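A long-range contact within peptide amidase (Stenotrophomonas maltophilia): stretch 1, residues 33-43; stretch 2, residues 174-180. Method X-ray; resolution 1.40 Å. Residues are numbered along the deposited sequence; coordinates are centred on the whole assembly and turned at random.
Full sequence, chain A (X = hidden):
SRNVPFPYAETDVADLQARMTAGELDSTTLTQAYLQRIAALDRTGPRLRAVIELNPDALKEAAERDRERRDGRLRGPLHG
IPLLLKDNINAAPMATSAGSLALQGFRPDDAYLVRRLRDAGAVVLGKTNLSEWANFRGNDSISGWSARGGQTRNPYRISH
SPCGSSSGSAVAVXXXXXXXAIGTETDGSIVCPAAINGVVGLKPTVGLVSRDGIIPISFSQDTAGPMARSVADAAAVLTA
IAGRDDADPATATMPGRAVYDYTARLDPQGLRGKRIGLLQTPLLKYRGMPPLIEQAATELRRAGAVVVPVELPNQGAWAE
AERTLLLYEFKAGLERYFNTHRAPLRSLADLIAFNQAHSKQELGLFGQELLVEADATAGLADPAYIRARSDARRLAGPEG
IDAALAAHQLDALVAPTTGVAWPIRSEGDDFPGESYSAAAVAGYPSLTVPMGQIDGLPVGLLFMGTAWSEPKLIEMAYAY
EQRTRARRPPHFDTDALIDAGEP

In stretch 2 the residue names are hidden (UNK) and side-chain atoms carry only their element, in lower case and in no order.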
ATOM      1  N   ALA A  33     -10.957 -13.357  16.937  1.00  8.11           N
ATOM      2  CA  ALA A  33     -11.257 -14.185  15.773  1.00  8.89           C
ATOM      3  C   ALA A  33     -10.132 -14.039  14.750  1.00  9.45           C
ATOM      4  O   ALA A  33      -9.676 -15.023  14.174  1.00  9.80           O
ATOM      5  CB  ALA A  33     -12.580 -13.772  15.154  1.00 10.57           C
ATOM      6  N   TYR A  34      -9.684 -12.808  14.519  1.00  8.76           N
ATOM      7  CA  TYR A  34      -8.597 -12.588  13.577  1.00  8.63           C
ATOM      8  C   TYR A  34      -7.303 -13.219  14.089  1.00  9.46           C
ATOM      9  O   TYR A  34      -6.560 -13.831  13.320  1.00  9.19           O
ATOM     10  CB  TYR A  34      -8.380 -11.090  13.336  1.00  9.09           C
ATOM     11  CG  TYR A  34      -9.394 -10.453  12.410  1.00  7.39           C
ATOM     12  CD1 TYR A  34      -9.628 -10.970  11.134  1.00  7.09           C
ATOM     13  CD2 TYR A  34     -10.088  -9.306  12.792  1.00  8.20           C
ATOM     14  CE1 TYR A  34     -10.527 -10.357  10.258  1.00  7.78           C
ATOM     15  CE2 TYR A  34     -10.986  -8.685  11.923  1.00  7.27           C
ATOM     16  CZ  TYR A  34     -11.199  -9.213  10.659  1.00  7.48           C
ATOM     17  OH  TYR A  34     -12.070  -8.592   9.791  1.00  9.81           O
ATOM     18  N   LEU A  35      -7.036 -13.081  15.387  1.00  8.46           N
ATOM     19  CA  LEU A  35      -5.822 -13.647  15.966  1.00 10.12           C
ATOM     20  C   LEU A  35      -5.799 -15.164  15.820  1.00 10.31           C
ATOM     21  O   LEU A  35      -4.750 -15.754  15.552  1.00 10.91           O
ATOM     22  CB  LEU A  35      -5.696 -13.249  17.439  1.00 10.93           C
ATOM     23  CG  LEU A  35      -5.381 -11.768  17.679  1.00 11.35           C
ATOM     24  CD1 LEU A  35      -5.443 -11.458  19.167  1.00 11.13           C
ATOM     25  CD2 LEU A  35      -4.003 -11.440  17.115  1.00 12.36           C
ATOM     26  N   GLN A  36      -6.956 -15.795  15.982  1.00 11.24           N
ATOM     27  CA  GLN A  36      -7.037 -17.245  15.852  1.00 12.70           C
ATOM     28  C   GLN A  36      -6.785 -17.645  14.399  1.00 12.53           C
ATOM     29  O   GLN A  36      -6.120 -18.648  14.128  1.00 13.22           O
ATOM     30  CB  GLN A  36      -8.411 -17.742  16.308  1.00 15.82           C
ATOM     31  CG  GLN A  36      -8.551 -19.256  16.318  1.00 21.00           C
ATOM     32  CD  GLN A  36      -9.849 -19.714  16.952  1.00 25.77           C
ATOM     33  OE1 GLN A  36     -10.137 -19.393  18.106  1.00 28.67           O
ATOM     34  NE2 GLN A  36     -10.641 -20.471  16.199  1.00 29.23           N
ATOM     35  N   ARG A  37      -7.310 -16.855  13.465  1.00 11.54           N
ATOM     36  CA  ARG A  37      -7.131 -17.136  12.045  1.00 10.01           C
ATOM     37  C   ARG A  37      -5.663 -16.935  11.657  1.00 10.24           C
ATOM     38  O   ARG A  37      -5.119 -17.685  10.848  1.00 10.72           O
ATOM     39  CB  ARG A  37      -8.049 -16.234  11.213  1.00 10.50           C
ATOM     40  CG  ARG A  37      -8.129 -16.603   9.739  1.00 10.78           C
ATOM     41  CD  ARG A  37      -9.262 -15.844   9.059  1.00 11.68           C
ATOM     42  NE  ARG A  37      -9.250 -15.987   7.606  1.00 10.05           N
ATOM     43  CZ  ARG A  37      -9.725 -17.031   6.935  1.00 13.27           C
ATOM     44  NH1 ARG A  37     -10.269 -18.057   7.578  1.00 15.01           N
ATOM     45  NH2 ARG A  37      -9.653 -17.050   5.611  1.00 13.56           N
ATOM     46  N   ILE A  38      -5.023 -15.925  12.239  1.00  9.05           N
ATOM     47  CA  ILE A  38      -3.615 -15.671  11.968  1.00  9.68           C
ATOM     48  C   ILE A  38      -2.801 -16.881  12.431  1.00 11.01           C
ATOM     49  O   ILE A  38      -1.886 -17.331  11.744  1.00 11.06           O
ATOM     50  CB  ILE A  38      -3.132 -14.397  12.700  1.00  8.97           C
ATOM     51  CG1 ILE A  38      -3.736 -13.161  12.024  1.00  8.65           C
ATOM     52  CG2 ILE A  38      -1.609 -14.326  12.695  1.00 10.39           C
ATOM     53  CD1 ILE A  38      -3.477 -11.859  12.754  1.00  8.90           C
ATOM     54  N   ALA A  39      -3.146 -17.420  13.596  1.00 10.96           N
ATOM     55  CA  ALA A  39      -2.433 -18.580  14.115  1.00 13.07           C
ATOM     56  C   ALA A  39      -2.613 -19.798  13.211  1.00 13.43           C
ATOM     57  O   ALA A  39      -1.683 -20.585  13.028  1.00 15.07           O
ATOM     58  CB  ALA A  39      -2.920 -18.901  15.527  1.00 13.83           C
ATOM     59  N   ALA A  40      -3.801 -19.939  12.633  1.00 12.04           N
ATOM     60  CA  ALA A  40      -4.112 -21.083  11.779  1.00 12.88           C
ATOM     61  C   ALA A  40      -3.641 -21.018  10.326  1.00 13.79           C
ATOM     62  O   ALA A  40      -3.413 -22.057   9.705  1.00 14.35           O
ATOM     63  CB  ALA A  40      -5.615 -21.343  11.809  1.00 13.84           C
ATOM     64  N   LEU A  41      -3.489 -19.816   9.780  1.00 11.27           N
ATOM     65  CA  LEU A  41      -3.087 -19.674   8.382  1.00 11.32           C
ATOM     66  C   LEU A  41      -1.756 -18.981   8.148  1.00 11.09           C
ATOM     67  O   LEU A  41      -1.086 -19.229   7.147  1.00 10.19           O
ATOM     68  CB  LEU A  41      -4.162 -18.906   7.610  1.00 12.71           C
ATOM     69  CG  LEU A  41      -5.553 -19.522   7.497  1.00 13.87           C
ATOM     70  CD1 LEU A  41      -6.495 -18.531   6.830  1.00 15.43           C
ATOM     71  CD2 LEU A  41      -5.478 -20.819   6.702  1.00 15.67           C
ATOM     72  N   ASP A  42      -1.375 -18.101   9.063  1.00 11.87           N
ATOM     73  CA  ASP A  42      -0.139 -17.354   8.898  1.00 11.99           C
ATOM     74  C   ASP A  42       1.074 -18.008   9.537  1.00 12.51           C
ATOM     75  O   ASP A  42       2.152 -18.057   8.936  1.00 12.80           O
ATOM     76  CB  ASP A  42      -0.322 -15.945   9.458  1.00 14.05           C
ATOM     77  CG  ASP A  42       0.551 -14.938   8.761  1.00 13.69           C
ATOM     78  OD1 ASP A  42       1.513 -14.448   9.385  1.00 15.30           O
ATOM     79  OD2 ASP A  42       0.271 -14.652   7.578  1.00 16.52           O
ATOM     80  N   ARG A  43       0.895 -18.511  10.754  1.00 14.97           N
ATOM     81  CA  ARG A  43       1.978 -19.153  11.487  1.00 18.73           C
ATOM     82  C   ARG A  43       2.034 -20.659  11.226  1.00 20.29           C
ATOM     83  O   ARG A  43       3.109 -21.257  11.249  1.00 23.24           O
ATOM     84  CB  ARG A  43       1.819 -18.880  12.985  1.00 21.92           C
ATOM     85  CG  ARG A  43       2.954 -19.406  13.844  1.00 28.03           C
ATOM     86  CD  ARG A  43       2.840 -18.883  15.266  1.00 31.26           C
ATOM     87  NE  ARG A  43       1.539 -19.184  15.853  1.00 34.67           N
ATOM     88  CZ  ARG A  43       1.159 -18.797  17.066  1.00 36.90           C
ATOM     89  NH1 ARG A  43       1.982 -18.092  17.830  1.00 38.56           N
ATOM     90  NH2 ARG A  43      -0.048 -19.115  17.516  1.00 37.63           N
ATOM     91  N   UNK A 174      -6.298  -9.985   1.962  1.00  5.52           N
ATOM     92  CA  UNK A 174      -6.865 -10.979   1.052  1.00  5.34           C
ATOM     93  C   UNK A 174      -7.282 -12.255   1.774  1.00  5.05           C
ATOM     94  O   UNK A 174      -8.250 -12.903   1.380  1.00  6.63           O
ATOM     95  c   UNK A 174      -5.857 -11.316  -0.039  1.00  6.67           C
ATOM     96  N   UNK A 175      -6.538 -12.607   2.820  1.00  5.82           N
ATOM     97  CA  UNK A 175      -6.793 -13.820   3.597  1.00  6.50           C
ATOM     98  C   UNK A 175      -7.681 -13.579   4.810  1.00  6.58           C
ATOM     99  O   UNK A 175      -7.857 -14.468   5.635  1.00  7.85           O
ATOM    100  c   UNK A 175      -5.465 -14.433   4.041  1.00  7.50           C
ATOM    101  N   UNK A 176      -8.241 -12.380   4.913  1.00  6.59           N
ATOM    102  CA  UNK A 176      -9.108 -12.026   6.031  1.00  6.35           C
ATOM    103  C   UNK A 176      -8.452 -12.211   7.404  1.00  6.73           C
ATOM    104  O   UNK A 176      -9.071 -12.726   8.344  1.00  7.96           O
ATOM    105  n   UNK A 176     -12.052 -11.222   5.108  1.00  7.06           N
ATOM    106  c   UNK A 176     -10.430 -12.807   5.956  1.00  7.22           C
ATOM    107  c   UNK A 176     -11.339 -12.306   4.843  1.00  8.48           C
ATOM    108  o   UNK A 176     -11.392 -12.885   3.754  1.00 12.17           O
ATOM    109  N   UNK A 177      -7.201 -11.770   7.514  1.00  7.00           N
ATOM    110  CA  UNK A 177      -6.463 -11.842   8.770  1.00  7.40           C
ATOM    111  C   UNK A 177      -6.686 -10.570   9.591  1.00  6.78           C
ATOM    112  O   UNK A 177      -6.241 -10.469  10.730  1.00  7.79           O
ATOM    113  c   UNK A 177      -4.966 -12.022   8.511  1.00  7.43           C
ATOM    114  c   UNK A 177      -3.022 -13.325   7.690  1.00  9.11           C
ATOM    115  c   UNK A 177      -5.124 -14.518   8.305  1.00  9.00           C
ATOM    116  c   UNK A 177      -4.539 -13.248   7.703  1.00  7.45           C
ATOM    117  N   UNK A 178      -7.359  -9.595   8.985  1.00  6.67           N
ATOM    118  CA  UNK A 178      -7.688  -8.332   9.638  1.00  6.77           C
ATOM    119  C   UNK A 178      -8.758  -7.658   8.793  1.00  6.37           C
ATOM    120  O   UNK A 178      -9.032  -8.089   7.677  1.00  6.85           O
ATOM    121  c   UNK A 178      -6.457  -7.438   9.738  1.00  8.87           C
ATOM    122  N   UNK A 179      -9.371  -6.608   9.327  1.00  6.63           N
ATOM    123  CA  UNK A 179     -10.399  -5.888   8.586  1.00  7.41           C
ATOM    124  C   UNK A 179      -9.769  -5.123   7.430  1.00  7.11           C
ATOM    125  O   UNK A 179     -10.216  -5.231   6.290  1.00  7.20           O
ATOM    126  o   UNK A 179     -11.955  -4.034   8.763  1.00 10.67           O
ATOM    127  c   UNK A 179     -11.128  -4.909   9.507  1.00  7.99           C
ATOM    128  N   UNK A 180      -8.729  -4.358   7.746  1.00  6.15           N
ATOM    129  CA  UNK A 180      -8.007  -3.552   6.766  1.00  5.84           C
ATOM    130  C   UNK A 180      -6.536  -3.492   7.167  1.00  5.39           C
ATOM    131  O   UNK A 180      -6.155  -3.965   8.240  1.00  6.20           O
ATOM    132  c   UNK A 180      -8.564  -2.109   6.716  1.00  6.57           C
ATOM    133  c   UNK A 180      -9.998  -2.118   6.208  1.00  8.58           C
ATOM    134  c   UNK A 180      -8.502  -1.477   8.103  1.00  8.63           C
TER
HETATM  135  O   HOH W   1      -9.678 -15.053   2.923  1.00 12.97           O

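Stretch 1 is helical, and the chain of residues 174-180 packs against the side chains of Tyr34, Arg37, Ile38, Leu41 and Asp42.

Position 174 carries a single side-chain carbon and touches nothing on stretch 1. One carbon beyond CA makes it alanine, Ala174, the last helical residue before the chain turns into a loop. Its carbonyl O accepts a hydrogen bond from a water at 3.0 Å, and the same water receives a weak one, 3.3 Å long, from NH2 of Arg37.

Position 175 again has one side-chain carbon, CB, which comes no nearer to stretch 1 than 5.1 Å, from CD1 of Leu41; the contact is made by the backbone instead. This is Ala175, the first residue to leave helical phi/psi after the helix. Its carbonyl O lies at the edge of the Arg37 guanidinium, near its plane, and accepts two hydrogen bonds, from Arg37 NE at 2.9 Å and from Arg37 NH2 at 3.1 Å.

At position 176 the side chain has two carbons, the second bearing one oxygen and one nitrogen. The first carbon, CB, is 3.8 Å from Arg37 NE, and the backbone O lies 3.3 Å from CD1 of Tyr34, at the ring edge, and 3.2 Å from CD of Arg37. A short chain ending in a planar carbon with one O and one N is an amide, so the residue is asparagine, Asn176. Its phi/psi of 56/44 is left-handed, a conformation asparagine tolerates better than most residues.

Position 177 has four side-chain carbons, forked at the second. CB lies 3.9 Å from CG1 of Ile38, and one terminal carbon comes within 3.6 Å of OD2 of Asp42. A fork at the second carbon identifies leucine rather than isoleucine: Leu177. CA-to-CB points away overall, yet the m,t rotamer brings the end of the side chain nearer the helix, with CD2 3.9 Å from CG of Arg37 and 4.5 Å from CD1 of Leu41.

Position 178 shows one carbon, pointing away from stretch 1, while its CA sits over a face of the Tyr34 ring, 3.6 Å from the centroid and 13° off the normal. It is alanine, Ala178, and this is a CH-pi contact.

Position 179 has one carbon followed by one oxygen. Its CB is 3.8 Å from OH of Tyr34. The residue is serine, Ser179; its backbone N is 3.4 Å from Tyr34 OH, but the angle is too poor for a hydrogen bond.

Position 180 has one carbon carrying two others, none near stretch 1. Branching at CB with no oxygen gives valine, Val180.

The contact thus joins polar anchoring to close packing. Arg37 holds the backbone just after the helix through Ala175 O, Tyr34 lies against the following chain, and Leu177, which has the largest area covered, fits among Arg37, Ile38, Leu41 and Asp42. Its own carbonyl O pays a price, buried without a polar partner.

Stretch 2 174-180: AANLASV
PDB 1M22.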